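Local coordinates for type IV pilus assembly protein PilF (Thermus thermophilus HB8, PDB 5OIU) that probably hydrolyses ATP, as a hexameric AAA+ motor of the type II/IV secretion family, to power assembly of type IV pili, at residues S25-P31 and E105-L111; L77-V83 and L94-P100. Residues are numbered along the deposited sequence.

Interaction 1. Residues S25-P31 and E105-L111; sequences SDIHIEP and EKAVMRL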
loop_
_atom_site.group_PDB
_atom_site.type_symbol
_atom_site.label_atom_id
_atom_site.label_comp_id
_atom_site.label_asym_id
_atom_site.label_seq_id
_atom_site.Cartn_x
_atom_site.Cartn_y
_atom_site.Cartn_z
ATOM N N SER C 25 -0.952 -46.246 -13.878
ATOM C CA SER C 25 -0.498 -44.875 -13.719
ATOM C C SER C 25 -1.329 -44.074 -12.723
ATOM O O SER C 25 -0.796 -43.145 -12.114
ATOM C CB SER C 25 -0.495 -44.160 -15.070
ATOM O OG SER C 25 -1.812 -44.025 -15.539
ATOM N N ASP C 26 -2.608 -44.397 -12.529
ATOM C CA ASP C 26 -3.463 -43.621 -11.630
ATOM C C ASP C 26 -4.512 -44.527 -10.989
ATOM O O ASP C 26 -4.927 -45.536 -11.572
ATOM C CB ASP C 26 -4.162 -42.467 -12.374
ATOM C CG ASP C 26 -3.185 -41.605 -13.192
ATOM O OD1 ASP C 26 -2.586 -40.686 -12.600
ATOM O OD2 ASP C 26 -2.997 -41.839 -14.416
ATOM N N ILE C 27 -4.956 -44.138 -9.795
ATOM C CA ILE C 27 -6.010 -44.828 -9.050
ATOM C C ILE C 27 -7.132 -43.839 -8.788
ATOM O O ILE C 27 -6.905 -42.797 -8.150
ATOM C CB ILE C 27 -5.496 -45.377 -7.713
ATOM C CG1 ILE C 27 -4.257 -46.237 -7.892
ATOM C CG2 ILE C 27 -6.573 -46.135 -7.006
ATOM C CD1 ILE C 27 -3.730 -46.734 -6.563
ATOM N N HIS C 28 -8.346 -44.170 -9.241
ATOM C CA HIS C 28 -9.532 -43.330 -9.055
ATOM C C HIS C 28 -10.511 -44.004 -8.106
ATOM O O HIS C 28 -10.955 -45.130 -8.370
ATOM C CB HIS C 28 -10.255 -43.066 -10.375
ATOM C CG HIS C 28 -9.431 -42.333 -11.379
ATOM N ND1 HIS C 28 -9.835 -41.141 -11.941
ATOM C CD2 HIS C 28 -8.237 -42.634 -11.944
ATOM C CE1 HIS C 28 -8.921 -40.735 -12.802
ATOM N NE2 HIS C 28 -7.943 -41.624 -12.828
ATOM N N ILE C 29 -10.893 -43.294 -7.040
ATOM C CA ILE C 29 -11.872 -43.763 -6.064
ATOM C C ILE C 29 -13.079 -42.834 -6.159
ATOM O O ILE C 29 -13.099 -41.754 -5.550
ATOM C CB ILE C 29 -11.287 -43.812 -4.649
ATOM C CG1 ILE C 29 -10.070 -44.745 -4.656
ATOM C CG2 ILE C 29 -12.323 -44.315 -3.650
ATOM C CD1 ILE C 29 -9.519 -45.107 -3.287
ATOM N N GLU C 30 -14.093 -43.247 -6.932
ATOM C CA GLU C 30 -15.231 -42.401 -7.271
ATOM C C GLU C 30 -16.479 -42.809 -6.508
ATOM O O GLU C 30 -17.031 -43.887 -6.770
ATOM C CB GLU C 30 -15.530 -42.455 -8.771
ATOM C CG GLU C 30 -14.326 -42.521 -9.703
ATOM C CD GLU C 30 -14.713 -42.190 -11.143
ATOM O OE1 GLU C 30 -13.896 -41.576 -11.864
ATOM O OE2 GLU C 30 -15.853 -42.539 -11.554
ATOM N N PRO C 31 -17.013 -41.961 -5.633
ATOM C CA PRO C 31 -18.384 -42.183 -5.153
ATOM C C PRO C 31 -19.379 -41.991 -6.296
ATOM O O PRO C 31 -19.284 -41.037 -7.064
ATOM C CB PRO C 31 -18.553 -41.120 -4.061
ATOM C CG PRO C 31 -17.665 -40.016 -4.513
ATOM C CD PRO C 31 -16.483 -40.658 -5.206
ATOM N N GLU C 105 -16.466 -37.391 -1.636
ATOM C CA GLU C 105 -15.135 -37.007 -2.090
ATOM C C GLU C 105 -14.539 -38.074 -2.998
ATOM O O GLU C 105 -14.531 -39.264 -2.663
ATOM C CB GLU C 105 -14.209 -36.753 -0.908
ATOM C CG GLU C 105 -14.667 -35.591 -0.062
ATOM C CD GLU C 105 -13.705 -35.306 1.058
ATOM O OE1 GLU C 105 -13.858 -35.930 2.133
ATOM O OE2 GLU C 105 -12.783 -34.482 0.844
ATOM N N LYS C 106 -14.039 -37.638 -4.145
ATOM C CA LYS C 106 -13.327 -38.502 -5.063
ATOM C C LYS C 106 -11.844 -38.328 -4.812
ATOM O O LYS C 106 -11.365 -37.212 -4.609
ATOM C CB LYS C 106 -13.659 -38.178 -6.521
ATOM C CG LYS C 106 -12.733 -38.885 -7.484
ATOM C CD LYS C 106 -13.096 -38.708 -8.943
ATOM C CE LYS C 106 -12.120 -39.521 -9.793
ATOM N NZ LYS C 106 -12.400 -39.508 -11.232
ATOM N N ALA C 107 -11.116 -39.429 -4.789
ATOM C CA ALA C 107 -9.683 -39.368 -4.573
ATOM C C ALA C 107 -8.989 -39.909 -5.810
ATOM O O ALA C 107 -9.376 -40.959 -6.332
ATOM C CB ALA C 107 -9.291 -40.154 -3.326
ATOM N N VAL C 108 -7.996 -39.177 -6.309
ATOM C CA VAL C 108 -7.145 -39.666 -7.386
ATOM C C VAL C 108 -5.734 -39.771 -6.835
ATOM O O VAL C 108 -5.249 -38.848 -6.164
ATOM C CB VAL C 108 -7.189 -38.766 -8.638
ATOM C CG1 VAL C 108 -6.147 -39.227 -9.654
ATOM C CG2 VAL C 108 -8.573 -38.794 -9.295
ATOM N N MET C 109 -5.089 -40.903 -7.083
ATOM C CA MET C 109 -3.691 -41.079 -6.723
ATOM C C MET C 109 -2.907 -41.414 -7.984
ATOM O O MET C 109 -3.074 -42.499 -8.553
ATOM C CB MET C 109 -3.545 -42.162 -5.657
ATOM C CG MET C 109 -3.859 -41.670 -4.255
ATOM S SD MET C 109 -3.813 -42.946 -2.986
ATOM C CE MET C 109 -4.943 -44.164 -3.671
ATOM N N ARG C 110 -2.071 -40.477 -8.440
ATOM C CA ARG C 110 -1.195 -40.764 -9.564
ATOM C C ARG C 110 0.077 -41.418 -9.055
ATOM O O ARG C 110 0.717 -40.917 -8.125
ATOM C CB ARG C 110 -0.836 -39.511 -10.367
ATOM C CG ARG C 110 0.308 -39.845 -11.374
ATOM C CD ARG C 110 0.368 -38.997 -12.648
ATOM N NE ARG C 110 -0.839 -39.061 -13.458
ATOM C CZ ARG C 110 -1.340 -37.996 -14.075
ATOM N NH1 ARG C 110 -0.710 -36.836 -13.954
ATOM N NH2 ARG C 110 -2.452 -38.071 -14.799
ATOM N N LEU C 111 0.448 -42.536 -9.667
ATOM C CA LEU C 111 1.707 -43.185 -9.332
ATOM C C LEU C 111 2.840 -42.469 -10.055
ATOM O O LEU C 111 2.845 -42.407 -11.287
ATOM C CB LEU C 111 1.662 -44.660 -9.703
ATOM C CG LEU C 111 0.914 -45.520 -8.678
ATOM C CD1 LEU C 111 -0.588 -45.483 -8.915
ATOM C CD2 LEU C 111 1.414 -46.939 -8.711
#
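Five backbone hydrogen bonds join S25-P31 to the antiparallel segment E105-L111. I27 and M109 exchange a reciprocal pair, I27 N to M109 O and M109 N to I27 O, both 2.8 Å; I29 and A107 do the same, I29 N to A107 O at 2.9 Å and A107 N to I29 O at 3.1 Å. L111 N donates to S25 O at 2.8 Å, just ahead of the strand. D26-R110 and H28-V108 are the non-hydrogen-bonded pairs between them.

Charge gathers on the face of D26, H28, V108 and R110. R110 NE lies 2.5 Å from D26 OD1 in a salt bridge. The long, fully extended side chain of K106 brings NZ within 2.6 Å of E30 OE1, a second salt bridge, and 3.1 Å of H28 ND1, which accepts a hydrogen bond. H28 NE2 is thereby left to bond D211 of the second subunit, which also pairs with R110. Beta-branched V108 lays CG2 over the H28 ring in a CH-pi contact, 4.1 Å from its centroid.

The other face is apolar: I27 CD1 meets M109 CE at 4.1 Å and I27 CG1 meets L111 CD1 at 3.9 Å, while small A107 sits beside I29. Helix 6-22 packs on I27 and L111, helix 57-67 on I29 and A107, and strands 36-42 and 90-101 flank the pair within the sheet.

Interaction 2. Residues L77-V83 and L94-P100; sequences LPQDGRV and LRLSTLP. With ATP (adenosine-5'-triphosphate), chain Q.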
loop_
_atom_site.group_PDB
_atom_site.type_symbol
_atom_site.label_atom_id
_atom_site.label_comp_id
_atom_site.label_asym_id
_atom_site.label_seq_id
_atom_site.Cartn_x
_atom_site.Cartn_y
_atom_site.Cartn_z
ATOM N N LEU C 77 -13.661 -28.452 0.217
ATOM C CA LEU C 77 -12.643 -27.927 -0.676
ATOM C C LEU C 77 -11.712 -29.044 -1.142
ATOM O O LEU C 77 -11.572 -30.064 -0.457
ATOM C CB LEU C 77 -11.821 -26.837 0.024
ATOM C CG LEU C 77 -12.505 -25.495 0.291
ATOM C CD1 LEU C 77 -11.564 -24.587 1.095
ATOM C CD2 LEU C 77 -12.962 -24.825 -1.009
ATOM N N PRO C 78 -11.063 -28.890 -2.298
ATOM C CA PRO C 78 -10.104 -29.910 -2.745
ATOM C C PRO C 78 -8.724 -29.685 -2.156
ATOM O O PRO C 78 -8.262 -28.554 -2.019
ATOM C CB PRO C 78 -10.086 -29.722 -4.269
ATOM C CG PRO C 78 -10.378 -28.276 -4.462
ATOM C CD PRO C 78 -11.279 -27.845 -3.315
ATOM N N GLN C 79 -8.043 -30.780 -1.815
ATOM C CA GLN C 79 -6.714 -30.720 -1.215
ATOM C C GLN C 79 -5.749 -31.610 -1.993
ATOM O O GLN C 79 -6.159 -32.429 -2.817
ATOM C CB GLN C 79 -6.775 -31.123 0.266
ATOM C CG GLN C 79 -8.098 -30.731 0.925
ATOM C CD GLN C 79 -8.359 -31.441 2.245
ATOM O OE1 GLN C 79 -7.485 -31.529 3.103
ATOM N NE2 GLN C 79 -9.581 -31.951 2.409
ATOM N N ASP C 80 -4.449 -31.442 -1.725
ATOM C CA ASP C 80 -3.380 -32.204 -2.368
ATOM C C ASP C 80 -2.297 -32.559 -1.376
ATOM O O ASP C 80 -2.037 -31.832 -0.417
ATOM C CB ASP C 80 -2.664 -31.450 -3.473
ATOM C CG ASP C 80 -3.585 -30.668 -4.286
ATOM O OD1 ASP C 80 -4.440 -31.339 -4.890
ATOM O OD2 ASP C 80 -3.457 -29.422 -4.350
ATOM N N GLY C 81 -1.607 -33.639 -1.688
ATOM C CA GLY C 81 -0.495 -34.073 -0.880
ATOM C C GLY C 81 0.195 -35.230 -1.560
ATOM O O GLY C 81 -0.392 -35.939 -2.387
ATOM N N ARG C 82 1.455 -35.401 -1.206
ATOM C CA ARG C 82 2.213 -36.538 -1.684
ATOM C C ARG C 82 2.151 -37.644 -0.646
ATOM O O ARG C 82 2.147 -37.381 0.560
ATOM C CB ARG C 82 3.659 -36.167 -1.974
ATOM C CG ARG C 82 4.237 -36.997 -3.067
ATOM C CD ARG C 82 5.706 -36.806 -3.156
ATOM N NE ARG C 82 6.049 -35.691 -4.018
ATOM C CZ ARG C 82 7.098 -35.700 -4.837
ATOM N NH1 ARG C 82 7.867 -36.779 -4.911
ATOM N NH2 ARG C 82 7.365 -34.642 -5.594
ATOM N N VAL C 83 2.071 -38.878 -1.129
ATOM C CA VAL C 83 2.019 -40.072 -0.298
ATOM C C VAL C 83 3.270 -40.881 -0.595
ATOM O O VAL C 83 3.448 -41.362 -1.720
ATOM C CB VAL C 83 0.760 -40.909 -0.580
ATOM C CG1 VAL C 83 0.794 -42.181 0.224
ATOM C CG2 VAL C 83 -0.519 -40.112 -0.290
ATOM N N LEU C 94 3.021 -41.381 -4.456
ATOM C CA LEU C 94 1.725 -41.097 -5.050
ATOM C C LEU C 94 1.387 -39.623 -4.899
ATOM O O LEU C 94 1.454 -39.077 -3.795
ATOM C CB LEU C 94 0.642 -41.954 -4.393
ATOM C CG LEU C 94 0.927 -43.450 -4.420
ATOM C CD1 LEU C 94 0.976 -44.036 -3.027
ATOM C CD2 LEU C 94 -0.151 -44.112 -5.246
ATOM N N ARG C 95 1.042 -38.982 -6.012
ATOM C CA ARG C 95 0.372 -37.681 -6.006
ATOM C C ARG C 95 -1.090 -37.898 -5.621
ATOM O O ARG C 95 -1.842 -38.537 -6.358
ATOM C CB ARG C 95 0.498 -37.040 -7.388
ATOM C CG ARG C 95 0.260 -35.535 -7.475
ATOM C CD ARG C 95 -1.207 -35.177 -7.761
ATOM N NE ARG C 95 -1.815 -35.888 -8.902
ATOM C CZ ARG C 95 -1.527 -35.653 -10.183
ATOM N NH1 ARG C 95 -0.624 -34.738 -10.498
ATOM N NH2 ARG C 95 -2.133 -36.347 -11.146
ATOM N N LEU C 96 -1.502 -37.394 -4.466
ATOM C CA LEU C 96 -2.871 -37.570 -4.008
ATOM C C LEU C 96 -3.683 -36.295 -4.230
ATOM O O LEU C 96 -3.180 -35.185 -4.034
ATOM C CB LEU C 96 -2.896 -37.962 -2.530
ATOM C CG LEU C 96 -4.291 -37.921 -1.886
ATOM C CD1 LEU C 96 -5.269 -38.831 -2.599
ATOM C CD2 LEU C 96 -4.231 -38.266 -0.419
ATOM N N SER C 97 -4.939 -36.458 -4.653
ATOM C CA SER C 97 -5.844 -35.338 -4.875
ATOM C C SER C 97 -7.244 -35.739 -4.451
ATOM O O SER C 97 -7.739 -36.777 -4.893
ATOM C CB SER C 97 -5.840 -34.913 -6.343
ATOM O OG SER C 97 -7.084 -34.355 -6.723
ATOM N N THR C 98 -7.875 -34.943 -3.582
ATOM C CA THR C 98 -9.253 -35.188 -3.180
ATOM C C THR C 98 -10.129 -34.040 -3.648
ATOM O O THR C 98 -9.771 -32.868 -3.494
ATOM C CB THR C 98 -9.417 -35.366 -1.661
ATOM O OG1 THR C 98 -9.130 -34.137 -0.987
ATOM C CG2 THR C 98 -8.520 -36.478 -1.141
ATOM N N LEU C 99 -11.286 -34.385 -4.207
ATOM C CA LEU C 99 -12.145 -33.422 -4.819
ATOM C C LEU C 99 -13.577 -33.698 -4.386
ATOM O O LEU C 99 -14.057 -34.838 -4.534
ATOM C CB LEU C 99 -12.015 -33.493 -6.337
ATOM C CG LEU C 99 -12.951 -32.623 -7.172
ATOM C CD1 LEU C 99 -12.321 -31.262 -7.419
ATOM C CD2 LEU C 99 -13.269 -33.319 -8.492
ATOM N N PRO C 100 -14.278 -32.698 -3.854
ATOM C CA PRO C 100 -15.710 -32.865 -3.572
ATOM C C PRO C 100 -16.487 -33.122 -4.855
ATOM O O PRO C 100 -16.239 -32.492 -5.885
ATOM C CB PRO C 100 -16.119 -31.519 -2.953
ATOM C CG PRO C 100 -14.871 -30.703 -2.826
ATOM C CD PRO C 100 -13.815 -31.309 -3.680
HETATM P PG ATP Q . 7.163 -31.015 -4.122
HETATM O O1G ATP Q . 6.282 -29.865 -4.599
HETATM O O2G ATP Q . 8.187 -30.615 -3.081
HETATM O O3G ATP Q . 6.415 -32.264 -3.730
HETATM P PB ATP Q . 9.267 -30.904 -6.079
HETATM O O1B ATP Q . 8.883 -29.576 -6.680
HETATM O O2B ATP Q . 10.405 -31.015 -5.092
HETATM O O3B ATP Q . 7.965 -31.574 -5.414
HETATM P PA ATP Q . 10.488 -33.251 -7.044
HETATM O O1A ATP Q . 11.986 -33.109 -7.066
HETATM O O2A ATP Q . 9.848 -33.959 -5.874
HETATM O O3A ATP Q . 9.665 -31.888 -7.284
HETATM O "O5'" ATP Q . 10.176 -34.057 -8.394
HETATM C "C5'" ATP Q . 8.856 -34.456 -8.756
HETATM C "C4'" ATP Q . 9.005 -35.570 -9.783
HETATM O "O4'" ATP Q . 9.607 -35.078 -10.986
HETATM C "C3'" ATP Q . 9.908 -36.657 -9.235
HETATM O "O3'" ATP Q . 9.266 -37.889 -9.617
HETATM C "C2'" ATP Q . 11.242 -36.392 -9.927
HETATM O "O2'" ATP Q . 12.091 -37.549 -10.053
HETATM C "C1'" ATP Q . 10.820 -35.771 -11.261
HETATM N N9 ATP Q . 11.793 -34.793 -11.785
HETATM C C8 ATP Q . 12.300 -33.758 -11.080
HETATM N N7 ATP Q . 13.160 -33.030 -11.840
HETATM C C5 ATP Q . 13.223 -33.600 -13.053
HETATM C C6 ATP Q . 13.946 -33.326 -14.315
HETATM N N6 ATP Q . 14.802 -32.278 -14.425
HETATM N N1 ATP Q . 13.726 -34.156 -15.356
HETATM C C2 ATP Q . 12.875 -35.197 -15.250
HETATM N N3 ATP Q . 12.182 -35.506 -14.135
HETATM C C4 ATP Q . 12.310 -34.759 -13.017
HETATM O O HOH W 1 -10.978 -32.663 0.093
#
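V83, L94 and L96 bury the most surface where L77-V83 meets L94-P100, all three on one face of the antiparallel pair. V83 and L94 are bonded both ways, V83 N to L94 O at 2.7 Å and L94 N to V83 O at 2.8 Å, setting V83 CG1 3.7 Å from L94 CD1. The compact valine's other branch, CG2, reaches L96 CB at 3.9 Å. L96 is paired with G81 (L96 N to G81 O 2.8 Å, G81 N to L96 O 3.2 Å); G81 sets no side chain beside it, L96 CB passes 3.2 Å from G81 O, and the branched end turns away to M109 and to V64 of helix 57-67, which also packs on V83.

Farther along this face Q79 OE1 accepts a hydrogen bond from backbone N of N71, and a water bonded to Q79 NE2 (2.8 Å), T98 OG1 (2.6 Å) and L77 O (2.7 Å) ties it to T98. The opposite face carries D80, R82, R95 and S97; D80 forms a salt bridge with R209 of the second subunit, and S97 bonds its Q210.

The long side chain of R82, its guanidinium salt-bridged to D93, reaches the ATP phosphates by weak hydrogen bonds from NH2 to O2A (2.6 Å) and O3G (3.2 Å). This is a classic beta hairpin, strands 79-87 and 90-101, presenting an arginine to the phosphates of a P-loop nucleotide site.

Overall arrangement
Both interactions belong to one six-stranded antiparallel sheet, their centres 9 Å apart. Interaction 2 pairs the edge strand 79-87 with strand 90-101; interaction 1 pairs strand 104-111 with 26-31, nearer the middle. Strands 90-101 and 104-111 are neighbours both in sequence and in the sheet, and probable hydrogen bonds from V108 N to S97 O and from K106 N to L99 O, each 2.8 Å, join the two contacts. Along the chain, interaction 2 is nested inside the loop closed by interaction 1. The sheet thus runs continuously from the strand carrying ATP-binding R82 to 26-31, and both contacts touch the second subunit, an arrangement consistent with a link between the nucleotide site and the subunit interface.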